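Probable benzoylformate decarboxylase (Rhodococcus jostii, PDB 7ORX) binds thiamine diphosphate and a sodium ion as a tetrameric member of the three-domain thiamine-diphosphate-dependent enzyme family. Local coordinates at residues G277-R282 / A308-I313; V234-S239 / P250-V255; Q101-T106 / P162-A167; P206-G211 / L272-G277. All coordinates share one frame; numbering follows the deposited sequence.

In the fold
Three of the four contacts belong to the central domain. Contact 4 pairs the two middle strands of its six-stranded parallel sheet, and contact 2 pairs the edge strand 252-255 with 234-236, with centres about 9 Å apart; Trp235 and Ala237 bond to the backbone of Leu210, joining the two. Contact 1, sharing Gly277 with contact 4 and centred about 12 Å from it, joins the loop leaving strand 272-276 to the end of helix 305-310; its Arg282 O meets Ser239 OG of contact 2. Contact 3 lies where two strands of the N-terminal sheet run out into loops, its centre about 43 to 51 Å from the others. There the side chain of Gln102 is about 10 Å from a bound thiamine diphosphate. Contacts 1 and 3 both touch a third subunit.

Contact 1: G277-R282 / A308-I313; sequences GAPVFR and AARAPI
Val280 packs on Ala311 and Ile313 where, in the Rossmann-like central domain, the loop following strand 272-276 passes the C-terminal end of helix 305-310. CB of Ala311, the first residue after the helix to leave helical angles, lies 4.0 Å from Val280 CB. From there the two methyls diverge. CG1, anti to the backbone N (chi1 177°), reaches Ile313 CD1 at 3.4 Å, and the two side chains cross at about a right angle. The same CG1 sits 3.8 Å above the ring plane of Phe281, offset toward the rim; a cis peptide joins these consecutive residues. Val280 CG2 turns the other way, to Val275 CG1 of the sheet. Val280 is thus in contact with the loop, strand 272-276 and the segment after the helix; Leu298 and His300 of strand 297-302 also touch it.

No hydrogen bond spans the two segments, so the evidence for their association is steric. At the other end of the contact Pro279 and Arg310 lie side by side, pointing the same way. The arginine chain is extended from CG to NE, and NE donates to Gln109 O of a third subunit, which ties the helix end into the assembly. Arg310 O in turn accepts from Arg140 of a second subunit. Within the contact, the guanidinium meets the proline obliquely, with Arg310 NH2 4.0 Å from Pro279 CB.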
loop_
_atom_site.group_PDB
_atom_site.type_symbol
_atom_site.label_atom_id
_atom_site.label_comp_id
_atom_site.label_asym_id
_atom_site.label_seq_id
_atom_site.Cartn_x
_atom_site.Cartn_y
_atom_site.Cartn_z
ATOM N N GLY C 277 29.123 -8.338 6.374
ATOM C CA GLY C 277 27.898 -9.114 6.507
ATOM C C GLY C 277 27.015 -8.594 7.602
ATOM O O GLY C 277 26.271 -9.446 8.214
ATOM N N ALA C 278 27.010 -7.283 7.827
ATOM C CA ALA C 278 26.108 -6.662 8.828
ATOM C C ALA C 278 25.662 -5.315 8.320
ATOM O O ALA C 278 26.374 -4.687 7.551
ATOM C CB ALA C 278 26.779 -6.494 10.195
ATOM N N PRO C 279 24.522 -4.799 8.814
ATOM C CA PRO C 279 24.179 -3.398 8.612
ATOM C C PRO C 279 25.240 -2.591 9.356
ATOM O O PRO C 279 25.983 -3.178 10.135
ATOM C CB PRO C 279 22.795 -3.197 9.235
ATOM C CG PRO C 279 22.294 -4.626 9.473
ATOM C CD PRO C 279 23.526 -5.500 9.638
ATOM N N VAL C 280 25.278 -1.296 9.079
ATOM C CA VAL C 280 26.083 -0.256 9.785
ATOM C C VAL C 280 25.094 0.796 10.287
ATOM O O VAL C 280 24.598 1.592 9.507
ATOM C CB VAL C 280 27.143 0.342 8.839
ATOM C CG1 VAL C 280 27.936 1.436 9.472
ATOM C CG2 VAL C 280 28.088 -0.720 8.341
ATOM N N PHE C 281 24.692 0.736 11.553
ATOM C CA PHE C 281 24.757 -0.448 12.403
ATOM C C PHE C 281 23.343 -0.696 12.974
ATOM O O PHE C 281 22.456 0.199 12.964
ATOM C CB PHE C 281 25.787 -0.284 13.539
ATOM C CG PHE C 281 27.264 -0.356 13.208
ATOM C CD1 PHE C 281 27.885 -1.564 12.949
ATOM C CD2 PHE C 281 28.065 0.774 13.253
ATOM C CE1 PHE C 281 29.236 -1.632 12.650
ATOM C CE2 PHE C 281 29.435 0.696 13.035
ATOM C CZ PHE C 281 30.020 -0.509 12.736
ATOM N N ARG C 282 23.152 -1.873 13.544
ATOM C CA ARG C 282 21.891 -2.301 14.205
ATOM C C ARG C 282 21.908 -1.839 15.689
ATOM O O ARG C 282 21.876 -2.655 16.639
ATOM C CB ARG C 282 21.805 -3.805 13.979
ATOM C CG ARG C 282 20.385 -4.319 13.934
ATOM C CD ARG C 282 19.717 -4.275 12.590
ATOM N NE ARG C 282 18.441 -4.933 12.880
ATOM C CZ ARG C 282 17.238 -4.354 12.856
ATOM N NH1 ARG C 282 17.092 -3.080 12.515
ATOM N NH2 ARG C 282 16.172 -5.093 13.114
ATOM N N ALA C 308 23.611 -1.273 2.383
ATOM C CA ALA C 308 24.693 -0.370 1.920
ATOM C C ALA C 308 24.129 1.044 1.700
ATOM O O ALA C 308 24.737 2.007 2.154
ATOM C CB ALA C 308 25.346 -0.937 0.683
ATOM N N ALA C 309 22.952 1.183 1.118
ATOM C CA ALA C 309 22.334 2.499 0.834
ATOM C C ALA C 309 22.011 3.262 2.124
ATOM O O ALA C 309 22.232 4.470 2.148
ATOM C CB ALA C 309 21.078 2.328 0.008
ATOM N N ARG C 310 21.403 2.611 3.110
ATOM C CA ARG C 310 20.793 3.325 4.262
ATOM C C ARG C 310 21.831 3.645 5.352
ATOM O O ARG C 310 21.524 4.528 6.163
ATOM C CB ARG C 310 19.611 2.550 4.849
ATOM C CG ARG C 310 20.002 1.422 5.777
ATOM C CD ARG C 310 18.738 0.729 6.189
ATOM N NE ARG C 310 19.038 -0.396 7.065
ATOM C CZ ARG C 310 18.927 -1.685 6.719
ATOM N NH1 ARG C 310 18.555 -2.056 5.503
ATOM N NH2 ARG C 310 19.227 -2.623 7.587
ATOM N N ALA C 311 23.013 3.012 5.339
ATOM C CA ALA C 311 24.091 3.304 6.308
ATOM C C ALA C 311 24.341 4.799 6.323
ATOM O O ALA C 311 24.355 5.439 5.265
ATOM C CB ALA C 311 25.379 2.593 5.996
ATOM N N PRO C 312 24.525 5.396 7.518
ATOM C CA PRO C 312 24.841 6.813 7.648
ATOM C C PRO C 312 26.328 7.148 7.516
ATOM O O PRO C 312 26.617 8.318 7.407
ATOM C CB PRO C 312 24.338 7.108 9.075
ATOM C CG PRO C 312 24.634 5.831 9.837
ATOM C CD PRO C 312 24.302 4.758 8.834
ATOM N N ILE C 313 27.230 6.172 7.566
ATOM C CA ILE C 313 28.656 6.424 7.167
ATOM C C ILE C 313 29.181 5.200 6.428
ATOM O O ILE C 313 28.489 4.142 6.457
ATOM C CB ILE C 313 29.578 6.766 8.366
ATOM C CG1 ILE C 313 29.246 5.922 9.578
ATOM C CG2 ILE C 313 29.540 8.231 8.753
ATOM C CD1 ILE C 313 29.449 4.464 9.360
#

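Contact 2: V234-S239 / P250-V255; sequences VWIAPS and PSFRGV
Trp235 and Arg253 cross at about a right angle where edge strand 252-255 lies beside 234-236 in a Rossmann-like parallel sheet. Arg253 CB stands over the centre of the six-membered ring, 3.7 Å from its centroid and 19° off the ring normal, a CH-pi contact made by the aliphatic root of the arginine and not by its charge. Arg253 O lies over a face of the indole as well, while Val255 C is at its edge. On the face shared by Val234, Ile236, Phe252 and Val255, Ile236 CD1 touches Phe252 CE1 at 3.6 Å, near the plane of the phenyl ring, and one face of that ring carries Gly254 N.

Three backbone bonds hold these side chains in place: Val234 N donates to Ser251 O (2.8 Å), Arg253 N to Val234 O, and Ile236 N to Gly254 O (2.8 Å). Val234 is paired with Phe252 but Ile236 with Val255, a shift of one residue that marks a beta bulge. The extra residue lies at Arg253-Gly254, where Arg253 leaves the extended range, with psi near zero, and Gly254 takes a positive phi of 110°.

Further out, Ser251 OG bonds Ala232 O, just before the first strand, and Trp235 and Ala237 bond to strand 206-210. The arginine chain, bent at chi2 (-72°), folds back along its own segment. That bend brings Arg253 NH1 to two carbonyls, Pro250 O at 2.9 Å and Phe252 O at 2.9 Å.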
loop_
_atom_site.group_PDB
_atom_site.type_symbol
_atom_site.label_atom_id
_atom_site.label_comp_id
_atom_site.label_asym_id
_atom_site.label_seq_id
_atom_site.Cartn_x
_atom_site.Cartn_y
_atom_site.Cartn_z
ATOM N N VAL C 234 38.628 -9.212 16.343
ATOM C CA VAL C 234 37.312 -9.482 15.715
ATOM C C VAL C 234 36.223 -9.210 16.739
ATOM O O VAL C 234 36.244 -9.834 17.757
ATOM C CB VAL C 234 37.230 -10.919 15.198
ATOM C CG1 VAL C 234 35.828 -11.264 14.724
ATOM C CG2 VAL C 234 38.239 -11.160 14.087
ATOM N N TRP C 235 35.324 -8.298 16.445
ATOM C CA TRP C 235 34.076 -8.059 17.188
ATOM C C TRP C 235 32.910 -8.557 16.360
ATOM O O TRP C 235 33.001 -8.519 15.112
ATOM C CB TRP C 235 33.887 -6.576 17.432
ATOM C CG TRP C 235 34.930 -5.972 18.289
ATOM C CD1 TRP C 235 36.179 -5.561 17.950
ATOM C CD2 TRP C 235 34.763 -5.689 19.683
ATOM N NE1 TRP C 235 36.813 -5.046 19.058
ATOM C CE2 TRP C 235 35.964 -5.113 20.125
ATOM C CE3 TRP C 235 33.716 -5.904 20.594
ATOM C CZ2 TRP C 235 36.134 -4.739 21.444
ATOM C CZ3 TRP C 235 33.901 -5.565 21.906
ATOM C CH2 TRP C 235 35.099 -4.992 22.324
ATOM N N ILE C 236 31.830 -8.918 17.022
ATOM C CA ILE C 236 30.557 -9.211 16.318
ATOM C C ILE C 236 29.754 -7.905 16.239
ATOM O O ILE C 236 29.667 -7.207 17.263
ATOM C CB ILE C 236 29.830 -10.342 17.059
ATOM C CG1 ILE C 236 30.618 -11.643 16.933
ATOM C CG2 ILE C 236 28.399 -10.509 16.572
ATOM C CD1 ILE C 236 30.010 -12.787 17.747
ATOM N N ALA C 237 29.147 -7.599 15.109
ATOM C CA ALA C 237 28.289 -6.420 14.972
ATOM C C ALA C 237 27.176 -6.448 16.002
ATOM O O ALA C 237 26.632 -7.492 16.358
ATOM C CB ALA C 237 27.678 -6.408 13.596
ATOM N N PRO C 238 26.713 -5.270 16.431
ATOM C CA PRO C 238 25.701 -5.165 17.465
ATOM C C PRO C 238 24.360 -5.811 17.145
ATOM O O PRO C 238 24.029 -5.874 16.060
ATOM C CB PRO C 238 25.492 -3.663 17.644
ATOM C CG PRO C 238 25.941 -3.098 16.334
ATOM C CD PRO C 238 27.118 -3.959 15.926
ATOM N N SER C 239 23.611 -6.196 18.186
ATOM C CA SER C 239 22.292 -6.865 18.096
ATOM C C SER C 239 22.477 -8.056 17.147
ATOM O O SER C 239 21.760 -8.191 16.147
ATOM C CB SER C 239 21.230 -5.891 17.603
ATOM O OG SER C 239 21.235 -4.640 18.305
ATOM N N PRO C 250 41.871 -16.464 19.557
ATOM C CA PRO C 250 42.634 -15.280 19.962
ATOM C C PRO C 250 42.032 -13.920 19.588
ATOM O O PRO C 250 41.961 -13.065 20.440
ATOM C CB PRO C 250 43.970 -15.528 19.257
ATOM C CG PRO C 250 44.127 -17.020 19.476
ATOM C CD PRO C 250 42.750 -17.571 19.146
ATOM N N SER C 251 41.599 -13.760 18.336
ATOM C CA SER C 251 41.074 -12.486 17.783
ATOM C C SER C 251 39.728 -12.106 18.411
ATOM O O SER C 251 39.398 -10.932 18.394
ATOM C CB SER C 251 40.980 -12.546 16.303
ATOM O OG SER C 251 42.280 -12.509 15.695
ATOM N N PHE C 252 38.977 -13.027 19.004
ATOM C CA PHE C 252 37.600 -12.734 19.492
ATOM C C PHE C 252 37.648 -11.730 20.631
ATOM O O PHE C 252 38.465 -11.957 21.546
ATOM C CB PHE C 252 36.861 -13.983 19.970
ATOM C CG PHE C 252 35.398 -13.726 20.176
ATOM C CD1 PHE C 252 34.580 -13.387 19.118
ATOM C CD2 PHE C 252 34.856 -13.779 21.446
ATOM C CE1 PHE C 252 33.243 -13.124 19.315
ATOM C CE2 PHE C 252 33.510 -13.525 21.654
ATOM C CZ PHE C 252 32.709 -13.198 20.578
ATOM N N ARG C 253 36.822 -10.670 20.553
ATOM C CA ARG C 253 36.724 -9.587 21.578
ATOM C C ARG C 253 35.302 -9.403 22.108
ATOM O O ARG C 253 35.146 -8.611 22.997
ATOM C CB ARG C 253 37.166 -8.248 20.994
ATOM C CG ARG C 253 38.633 -8.180 20.606
ATOM C CD ARG C 253 39.527 -8.138 21.821
ATOM N NE ARG C 253 40.927 -8.248 21.452
ATOM C CZ ARG C 253 41.580 -9.397 21.288
ATOM N NH1 ARG C 253 40.977 -10.572 21.470
ATOM N NH2 ARG C 253 42.857 -9.343 20.944
ATOM N N GLY C 254 34.306 -10.060 21.540
ATOM C CA GLY C 254 32.907 -9.992 21.977
ATOM C C GLY C 254 32.006 -9.249 21.007
ATOM O O GLY C 254 32.312 -9.175 19.812
ATOM N N VAL C 255 30.902 -8.741 21.529
ATOM C CA VAL C 255 29.820 -8.078 20.778
ATOM C C VAL C 255 29.945 -6.577 20.978
ATOM O O VAL C 255 30.075 -6.159 22.070
ATOM C CB VAL C 255 28.471 -8.618 21.250
ATOM C CG1 VAL C 255 27.298 -7.889 20.632
ATOM C CG2 VAL C 255 28.366 -10.095 20.946
#

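Contact 3: Q101-T106 / P162-A167; sequences QQVRST and PYDDWA
Arg104 NH2 donates to Asp165 OD2 over 2.7 Å, almost straight at 173°, and Arg104 NE to Asp165 OD1 over 3.1 Å. The two bonds form a bidentate, side-on salt bridge, each oxygen using its syn lone pair, and the guanidinium and carboxylate planes are only 12° apart. A turn at chi3 of the otherwise extended arginine presents this side of the group. Pro162 CG lies over one face of the guanidinium, 3.6 Å from Arg104 NH2, and Pro132 O takes a further bond from NH2.

A second acidic side chain accepts a backbone N-H. Asp164 OD1 takes it from Arg104 N at 3.0 Å, met on the syn side but 34° out of the carboxylate plane. Beside it, Val103 CG2 approaches the ring of Tyr163 over one face, 3.8 Å from the centroid, offset toward the rim, giving a CH-pi contact. The weak bond from Tyr163 N to Gln101 O continues the parallel pairing of Gln101 with Pro162, where strands 95-101 and 157-162 of the N-terminal sheet end side by side and their following loops meet.

The 101-106 segment faces other subunits: Gln102 and Val103 pack on His284 and Tyr286 of a third subunit, and Arg104 O bonds Thr133 of a fourth. The two-bond pairing with Arg104 would favour an ionised Asp165 although it is buried, and it fixes the guanidinium in rotation; Asp164 holds a backbone N-H instead.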
loop_
_atom_site.group_PDB
_atom_site.type_symbol
_atom_site.label_atom_id
_atom_site.label_comp_id
_atom_site.label_asym_id
_atom_site.label_seq_id
_atom_site.Cartn_x
_atom_site.Cartn_y
_atom_site.Cartn_z
ATOM N N GLN C 101 -7.026 -18.881 -0.033
ATOM C CA GLN C 101 -8.002 -17.794 -0.260
ATOM C C GLN C 101 -9.330 -18.442 -0.630
ATOM O O GLN C 101 -9.345 -19.593 -1.056
ATOM C CB GLN C 101 -7.447 -16.838 -1.308
ATOM C CG GLN C 101 -8.452 -15.867 -1.872
ATOM C CD GLN C 101 -8.819 -14.808 -0.853
ATOM O OE1 GLN C 101 -9.592 -15.069 0.083
ATOM N NE2 GLN C 101 -8.282 -13.606 -1.055
ATOM N N GLN C 102 -10.406 -17.710 -0.435
ATOM C CA GLN C 102 -11.795 -18.164 -0.678
ATOM C C GLN C 102 -11.977 -18.375 -2.192
ATOM O O GLN C 102 -11.098 -18.001 -2.977
ATOM C CB GLN C 102 -12.638 -17.102 0.027
ATOM C CG GLN C 102 -14.130 -17.330 0.077
ATOM C CD GLN C 102 -14.550 -18.596 0.767
ATOM O OE1 GLN C 102 -14.929 -19.565 0.121
ATOM N NE2 GLN C 102 -14.559 -18.568 2.074
ATOM N N VAL C 103 -13.029 -19.055 -2.605
ATOM C CA VAL C 103 -13.277 -19.325 -4.049
ATOM C C VAL C 103 -13.186 -18.000 -4.816
ATOM O O VAL C 103 -13.735 -17.013 -4.369
ATOM C CB VAL C 103 -14.624 -20.045 -4.250
ATOM C CG1 VAL C 103 -15.159 -19.959 -5.655
ATOM C CG2 VAL C 103 -14.516 -21.498 -3.840
ATOM N N ARG C 104 -12.539 -18.014 -5.969
ATOM C CA ARG C 104 -12.120 -16.821 -6.749
ATOM C C ARG C 104 -13.338 -15.941 -7.078
ATOM O O ARG C 104 -13.246 -14.732 -6.855
ATOM C CB ARG C 104 -11.354 -17.334 -7.970
ATOM C CG ARG C 104 -10.631 -16.237 -8.713
ATOM C CD ARG C 104 -9.796 -16.817 -9.835
ATOM N NE ARG C 104 -8.459 -17.141 -9.373
ATOM C CZ ARG C 104 -7.439 -16.275 -9.269
ATOM N NH1 ARG C 104 -7.591 -15.006 -9.610
ATOM N NH2 ARG C 104 -6.262 -16.675 -8.800
ATOM N N SER C 105 -14.464 -16.512 -7.517
ATOM C CA SER C 105 -15.695 -15.735 -7.855
ATOM C C SER C 105 -16.306 -15.017 -6.628
ATOM O O SER C 105 -17.021 -14.030 -6.848
ATOM C CB SER C 105 -16.734 -16.560 -8.601
ATOM O OG SER C 105 -16.896 -17.858 -8.057
ATOM N N THR C 106 -16.019 -15.422 -5.384
ATOM C CA THR C 106 -16.731 -14.933 -4.167
ATOM C C THR C 106 -15.918 -13.895 -3.353
ATOM O O THR C 106 -16.501 -13.301 -2.400
ATOM C CB THR C 106 -17.147 -16.097 -3.242
ATOM O OG1 THR C 106 -16.008 -16.707 -2.613
ATOM C CG2 THR C 106 -17.986 -17.131 -3.975
ATOM N N PRO C 162 -6.525 -18.796 -4.320
ATOM C CA PRO C 162 -7.912 -19.212 -4.155
ATOM C C PRO C 162 -8.009 -20.733 -4.279
ATOM O O PRO C 162 -7.344 -21.321 -5.137
ATOM C CB PRO C 162 -8.660 -18.512 -5.293
ATOM C CG PRO C 162 -7.805 -17.330 -5.660
ATOM C CD PRO C 162 -6.394 -17.772 -5.362
ATOM N N TYR C 163 -8.807 -21.359 -3.427
ATOM C CA TYR C 163 -8.672 -22.816 -3.216
ATOM C C TYR C 163 -9.139 -23.547 -4.479
ATOM O O TYR C 163 -8.607 -24.618 -4.792
ATOM C CB TYR C 163 -9.315 -23.203 -1.886
ATOM C CG TYR C 163 -10.807 -23.359 -1.810
ATOM C CD1 TYR C 163 -11.492 -24.342 -2.500
ATOM C CD2 TYR C 163 -11.523 -22.594 -0.903
ATOM C CE1 TYR C 163 -12.859 -24.507 -2.338
ATOM C CE2 TYR C 163 -12.883 -22.753 -0.718
ATOM C CZ TYR C 163 -13.561 -23.704 -1.443
ATOM O OH TYR C 163 -14.907 -23.770 -1.212
ATOM N N ASP C 164 -10.051 -22.947 -5.237
ATOM C CA ASP C 164 -10.595 -23.546 -6.476
ATOM C C ASP C 164 -9.520 -23.558 -7.576
ATOM O O ASP C 164 -9.731 -24.236 -8.597
ATOM C CB ASP C 164 -11.908 -22.873 -6.891
ATOM C CG ASP C 164 -11.844 -21.383 -7.214
ATOM O OD1 ASP C 164 -11.188 -20.632 -6.426
ATOM O OD2 ASP C 164 -12.503 -20.955 -8.253
ATOM N N ASP C 165 -8.392 -22.880 -7.396
ATOM C CA ASP C 165 -7.350 -22.800 -8.458
ATOM C C ASP C 165 -6.620 -24.137 -8.565
ATOM O O ASP C 165 -6.156 -24.445 -9.662
ATOM C CB ASP C 165 -6.325 -21.701 -8.189
ATOM C CG ASP C 165 -6.834 -20.296 -8.480
ATOM O OD1 ASP C 165 -7.999 -20.170 -9.010
ATOM O OD2 ASP C 165 -6.052 -19.318 -8.203
ATOM N N TRP C 166 -6.534 -24.898 -7.472
ATOM C CA TRP C 166 -5.676 -26.107 -7.405
ATOM C C TRP C 166 -6.191 -27.181 -8.378
ATOM O O TRP C 166 -5.404 -27.932 -8.911
ATOM C CB TRP C 166 -5.620 -26.603 -5.968
ATOM C CG TRP C 166 -4.934 -25.637 -5.064
ATOM C CD1 TRP C 166 -5.468 -24.965 -4.003
ATOM C CD2 TRP C 166 -3.566 -25.226 -5.157
ATOM N NE1 TRP C 166 -4.522 -24.161 -3.426
ATOM C CE2 TRP C 166 -3.343 -24.308 -4.102
ATOM C CE3 TRP C 166 -2.514 -25.576 -6.000
ATOM C CZ2 TRP C 166 -2.109 -23.696 -3.904
ATOM C CZ3 TRP C 166 -1.283 -24.998 -5.782
ATOM C CH2 TRP C 166 -1.088 -24.065 -4.747
ATOM N N ALA C 167 -7.499 -27.210 -8.584
ATOM C CA ALA C 167 -8.240 -28.209 -9.374
ATOM C C ALA C 167 -8.247 -27.788 -10.844
ATOM O O ALA C 167 -8.542 -28.645 -11.703
ATOM C CB ALA C 167 -9.647 -28.336 -8.837
#

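Contact 4: P206-G211 / L272-G277; sequences PVLVLG and LILVVG
The flat groups between Val207 and Leu274 are peptide units, since no aromatic or guanidinium plane belongs to either segment, and they are joined through N-H and C=O in a parallel ladder. Val207 N bonds Leu272 O, Leu274 N bonds Val207 O (3.0 Å), Val209 N bonds Leu274 O (2.9 Å, 172° at the hydrogen), Val276 N bonds Val209 O, and Gly211 N bonds Val276 O. The register is constant from Val207-Ile273 to Leu210-Val276, and the segment axes are inclined by 23°.

On the two faces of the sheet stand two sets of apolar side chains. One face bears Leu208, Leu210, Leu272, Leu274 and Val276, where Leu208 CD2 meets Leu274 CD2 at 3.9 Å and Leu210 CD2 meets Val276 CB at 3.9 Å; in both pairs the chains run side by side and point the same way. The opposite face holds Val207, Val209, Ile273 and Val275. There Ile273 is shared by two valines: its CD1 takes Val207 CG1 at 3.6 Å, and its CG2 takes Val209 CG2 at 3.6 Å. Val207 CG1 lies between its backbone N and carbonyl carbon (chi1 60°), which sets it beside that ethyl end.

In the strand order 3-2-1-4-5-6 this is the pair at which the Rossmann-like sheet reverses its direction of growth. Strand 234-236 continues it beside 206-210 and strand 297-302 beside 272-276, while helix 190-202 covers the leucine face, Thr199 against Leu272 and Leu200 against Leu272 and Leu274.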
loop_
_atom_site.group_PDB
_atom_site.type_symbol
_atom_site.label_atom_id
_atom_site.label_comp_id
_atom_site.label_asym_id
_atom_site.label_seq_id
_atom_site.Cartn_x
_atom_site.Cartn_y
_atom_site.Cartn_z
ATOM N N PRO C 206 43.987 -2.479 12.065
ATOM C CA PRO C 206 42.628 -2.708 11.581
ATOM C C PRO C 206 41.812 -3.606 12.508
ATOM O O PRO C 206 42.408 -4.317 13.287
ATOM C CB PRO C 206 42.871 -3.489 10.290
ATOM C CG PRO C 206 44.045 -4.345 10.614
ATOM C CD PRO C 206 44.906 -3.461 11.487
ATOM N N VAL C 207 40.488 -3.574 12.394
ATOM C CA VAL C 207 39.557 -4.418 13.197
ATOM C C VAL C 207 38.484 -4.964 12.251
ATOM O O VAL C 207 38.059 -4.206 11.345
ATOM C CB VAL C 207 38.935 -3.621 14.357
ATOM C CG1 VAL C 207 38.137 -2.400 13.916
ATOM C CG2 VAL C 207 38.082 -4.512 15.233
ATOM N N LEU C 208 38.135 -6.246 12.403
ATOM C CA LEU C 208 37.031 -6.893 11.676
ATOM C C LEU C 208 35.795 -6.826 12.550
ATOM O O LEU C 208 35.875 -7.250 13.706
ATOM C CB LEU C 208 37.367 -8.363 11.430
ATOM C CG LEU C 208 38.600 -8.656 10.588
ATOM C CD1 LEU C 208 38.361 -9.947 9.813
ATOM C CD2 LEU C 208 38.924 -7.518 9.628
ATOM N N VAL C 209 34.680 -6.367 12.004
ATOM C CA VAL C 209 33.368 -6.444 12.689
ATOM C C VAL C 209 32.512 -7.354 11.831
ATOM O O VAL C 209 32.515 -7.107 10.656
ATOM C CB VAL C 209 32.773 -5.050 12.831
ATOM C CG1 VAL C 209 31.398 -5.085 13.473
ATOM C CG2 VAL C 209 33.720 -4.152 13.596
ATOM N N LEU C 210 31.956 -8.428 12.379
ATOM C CA LEU C 210 31.355 -9.516 11.580
ATOM C C LEU C 210 29.878 -9.634 11.911
ATOM O O LEU C 210 29.497 -9.534 13.082
ATOM C CB LEU C 210 32.088 -10.833 11.838
ATOM C CG LEU C 210 33.546 -10.839 11.378
ATOM C CD1 LEU C 210 34.235 -12.182 11.587
ATOM C CD2 LEU C 210 33.677 -10.454 9.943
ATOM N N GLY C 211 29.073 -9.874 10.880
ATOM C CA GLY C 211 27.612 -9.966 11.012
ATOM C C GLY C 211 27.098 -11.325 10.587
ATOM O O GLY C 211 27.856 -12.190 10.135
ATOM N N LEU C 272 41.104 1.435 10.568
ATOM C CA LEU C 272 40.201 0.752 9.604
ATOM C C LEU C 272 39.254 -0.196 10.349
ATOM O O LEU C 272 39.761 -1.150 10.923
ATOM C CB LEU C 272 41.060 0.001 8.583
ATOM C CG LEU C 272 40.252 -0.551 7.421
ATOM C CD1 LEU C 272 39.888 0.559 6.440
ATOM C CD2 LEU C 272 41.012 -1.674 6.759
ATOM N N ILE C 273 37.954 0.105 10.313
ATOM C CA ILE C 273 36.841 -0.813 10.676
ATOM C C ILE C 273 36.404 -1.470 9.365
ATOM O O ILE C 273 35.749 -0.791 8.573
ATOM C CB ILE C 273 35.617 -0.078 11.300
ATOM C CG1 ILE C 273 35.922 1.127 12.204
ATOM C CG2 ILE C 273 34.697 -1.059 11.984
ATOM C CD1 ILE C 273 36.971 0.908 13.179
ATOM N N LEU C 274 36.697 -2.755 9.145
ATOM C CA LEU C 274 36.080 -3.528 8.047
ATOM C C LEU C 274 34.879 -4.280 8.611
ATOM O O LEU C 274 35.061 -5.208 9.410
ATOM C CB LEU C 274 37.103 -4.488 7.453
ATOM C CG LEU C 274 36.530 -5.478 6.451
ATOM C CD1 LEU C 274 35.994 -4.741 5.219
ATOM C CD2 LEU C 274 37.593 -6.496 6.088
ATOM N N VAL C 275 33.675 -3.874 8.227
ATOM C CA VAL C 275 32.394 -4.525 8.632
ATOM C C VAL C 275 32.003 -5.463 7.501
ATOM O O VAL C 275 31.743 -4.956 6.459
ATOM C CB VAL C 275 31.275 -3.493 8.886
ATOM C CG1 VAL C 275 29.947 -4.166 9.219
ATOM C CG2 VAL C 275 31.690 -2.488 9.966
ATOM N N VAL C 276 31.861 -6.757 7.768
ATOM C CA VAL C 276 31.453 -7.785 6.773
ATOM C C VAL C 276 30.117 -8.405 7.224
ATOM O O VAL C 276 30.004 -8.883 8.353
ATOM C CB VAL C 276 32.565 -8.833 6.598
ATOM C CG1 VAL C 276 32.205 -9.791 5.487
ATOM C CG2 VAL C 276 33.913 -8.177 6.343
ATOM N N GLY C 277 29.123 -8.338 6.374
ATOM C CA GLY C 277 27.898 -9.114 6.507
ATOM C C GLY C 277 27.015 -8.594 7.602
ATOM O O GLY C 277 26.271 -9.446 8.214
#